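Local atomic coordinates of glycine cleavage system H protein (Mycobacterium tuberculosis, PDB entry 3IFT), a protein that probably carries the methylamine group of glycine from the P protein to the T protein of the glycine cleavage system on a covalently bound lipoyl cofactor. Residues 17-22 against 128-133. Sequence-based numbering, arbitrary orientation.
Sequences HYTAEH and TTLLDA
Tyr18 and Leu131 form a single antiparallel beta bridge, a hydrogen-bonded pair that fastens the connection between helices 123-126 and 133-139 to the short strand 17-18, outermost in its antiparallel sheet in this lipoyl-domain protein. Leu131 N donates a hydrogen bond to Tyr18 O at 2.7 Å, in the carbonyl plane; the return bond, Tyr18 N to Leu131 O, is equally short but less straight (145° at the hydrogen), its donor tilted from the carbonyl plane. The CA-H of His17 adds a contact to the same oxygen, which also lies at the edge of both the His17 and Tyr18 rings.

Side chains pack around this bridge. Leu130 crosses His17 at about a right angle, with Leu130 CB 3.7 Å from His17 CB. CD2 of Leu130 lies beside CG2 of Thr19. CG of Leu131, anti to its carbonyl carbon (chi1 -50°), lies 3.5 Å from Tyr18 O; farther along the same side chain, CD1 comes to 3.4 Å from Ala20 N. Beyond the bridge, CE2 of Tyr18 meets Ala133 CA at 3.6 Å, at the start of helix 133-139.

Farther out, Tyr18 is held by a hydrogen bond from its hydroxyl to Pro13 O and by stacking on Tyr136 of that helix; on the other side of its strand, His17 pairs through its backbone with Ile25 of strand 23-29. A type I turn from Thr19 to His22, closed by His22 N to Thr19 O, leads into strand 23-29. Asp132 is the N-cap of helix 133-139, its OD1 accepting a hydrogen bond from Ala135 N.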
loop_
_atom_site.group_PDB
_atom_site.type_symbol
_atom_site.label_atom_id
_atom_site.label_comp_id
_atom_site.label_asym_id
_atom_site.label_seq_id
_atom_site.Cartn_x
_atom_site.Cartn_y
_atom_site.Cartn_z
ATOM N N HIS A 17 -0.229 -5.701 -7.560
ATOM C CA HIS A 17 -0.568 -4.536 -8.325
ATOM C C HIS A 17 -0.031 -3.363 -7.596
ATOM O O HIS A 17 0.315 -3.456 -6.417
ATOM C CB HIS A 17 -2.065 -4.387 -8.487
ATOM C CG HIS A 17 -2.668 -5.371 -9.446
ATOM N ND1 HIS A 17 -3.194 -6.580 -9.036
ATOM C CD2 HIS A 17 -2.841 -5.321 -10.790
ATOM C CE1 HIS A 17 -3.680 -7.225 -10.084
ATOM N NE2 HIS A 17 -3.479 -6.485 -11.161
ATOM N N TYR A 18 0.045 -2.260 -8.330
ATOM C CA TYR A 18 0.681 -1.065 -7.861
ATOM C C TYR A 18 -0.077 0.140 -8.237
ATOM O O TYR A 18 -0.879 0.144 -9.185
ATOM C CB TYR A 18 2.075 -0.945 -8.434
ATOM C CG TYR A 18 2.912 -2.097 -8.055
ATOM C CD1 TYR A 18 3.672 -2.058 -6.914
ATOM C CD2 TYR A 18 2.864 -3.275 -8.782
ATOM C CE1 TYR A 18 4.425 -3.149 -6.524
ATOM C CE2 TYR A 18 3.596 -4.360 -8.412
ATOM C CZ TYR A 18 4.389 -4.307 -7.286
ATOM O OH TYR A 18 5.163 -5.398 -6.902
ATOM N N THR A 19 0.185 1.195 -7.475
ATOM C CA THR A 19 -0.210 2.505 -7.908
ATOM C C THR A 19 1.043 3.259 -8.285
ATOM O O THR A 19 2.154 2.954 -7.810
ATOM C CB THR A 19 -0.946 3.250 -6.797
ATOM O OG1 THR A 19 -0.029 3.565 -5.763
ATOM C CG2 THR A 19 -2.104 2.417 -6.231
ATOM N N ALA A 20 0.851 4.278 -9.103
ATOM C CA ALA A 20 1.905 5.219 -9.477
ATOM C C ALA A 20 2.516 5.900 -8.261
ATOM O O ALA A 20 3.633 6.383 -8.312
ATOM C CB ALA A 20 1.337 6.292 -10.430
ATOM N N GLU A 21 1.786 5.926 -7.169
ATOM C CA GLU A 21 2.241 6.622 -5.983
ATOM C C GLU A 21 2.935 5.619 -5.073
ATOM O O GLU A 21 3.116 5.902 -3.912
ATOM C CB GLU A 21 1.105 7.293 -5.249
ATOM C CG GLU A 21 0.479 8.452 -6.011
ATOM C CD GLU A 21 -0.380 7.969 -7.137
ATOM O OE1 GLU A 21 -1.157 7.054 -6.875
ATOM O OE2 GLU A 21 -0.252 8.470 -8.278
ATOM N N HIS A 22 3.269 4.440 -5.618
ATOM C CA HIS A 22 4.196 3.497 -4.981
ATOM C C HIS A 22 3.577 2.721 -3.861
ATOM O O HIS A 22 4.224 2.391 -2.862
ATOM C CB HIS A 22 5.473 4.199 -4.498
ATOM C CG HIS A 22 6.011 5.173 -5.499
ATOM N ND1 HIS A 22 6.582 4.772 -6.685
ATOM C CD2 HIS A 22 6.005 6.524 -5.521
ATOM C CE1 HIS A 22 6.918 5.835 -7.391
ATOM N NE2 HIS A 22 6.569 6.912 -6.715
ATOM N N THR A 128 -8.558 -3.166 -12.009
ATOM C CA THR A 128 -8.292 -2.654 -13.358
ATOM C C THR A 128 -7.758 -1.226 -13.397
ATOM O O THR A 128 -7.216 -0.813 -14.411
ATOM C CB THR A 128 -9.600 -2.689 -14.236
ATOM O OG1 THR A 128 -10.525 -1.682 -13.778
ATOM C CG2 THR A 128 -10.252 -4.057 -14.160
ATOM N N THR A 129 -7.962 -0.459 -12.321
ATOM C CA THR A 129 -7.366 0.847 -12.210
ATOM C C THR A 129 -5.881 0.744 -11.809
ATOM O O THR A 129 -5.191 1.755 -11.824
ATOM C CB THR A 129 -8.060 1.718 -11.139
ATOM O OG1 THR A 129 -8.048 1.014 -9.880
ATOM C CG2 THR A 129 -9.531 2.065 -11.556
ATOM N N LEU A 130 -5.395 -0.439 -11.429
ATOM C CA LEU A 130 -4.053 -0.531 -10.830
ATOM C C LEU A 130 -3.026 -0.987 -11.841
ATOM O O LEU A 130 -3.370 -1.555 -12.867
ATOM C CB LEU A 130 -4.027 -1.453 -9.611
ATOM C CG LEU A 130 -5.073 -1.171 -8.541
ATOM C CD1 LEU A 130 -4.977 -2.192 -7.449
ATOM C CD2 LEU A 130 -4.979 0.269 -7.994
ATOM N N LEU A 131 -1.772 -0.734 -11.534
ATOM C CA LEU A 131 -0.675 -1.099 -12.411
ATOM C C LEU A 131 -0.181 -2.492 -12.073
ATOM O O LEU A 131 -0.246 -2.951 -10.916
ATOM C CB LEU A 131 0.477 -0.117 -12.238
ATOM C CG LEU A 131 0.125 1.360 -12.314
ATOM C CD1 LEU A 131 1.283 2.141 -11.764
ATOM C CD2 LEU A 131 -0.284 1.839 -13.756
ATOM N N ASP A 132 0.315 -3.175 -13.085
ATOM C CA ASP A 132 0.988 -4.423 -12.850
ATOM C C ASP A 132 2.460 -4.120 -12.596
ATOM O O ASP A 132 2.898 -2.946 -12.648
ATOM C CB ASP A 132 0.712 -5.482 -13.943
ATOM C CG ASP A 132 1.266 -5.121 -15.315
ATOM O OD1 ASP A 132 2.008 -4.129 -15.457
ATOM O OD2 ASP A 132 0.936 -5.861 -16.271
ATOM N N ALA A 133 3.208 -5.143 -12.240
ATOM C CA ALA A 133 4.597 -4.944 -11.830
ATOM C C ALA A 133 5.372 -4.219 -12.928
ATOM O O ALA A 133 6.191 -3.346 -12.673
ATOM C CB ALA A 133 5.250 -6.273 -11.512
#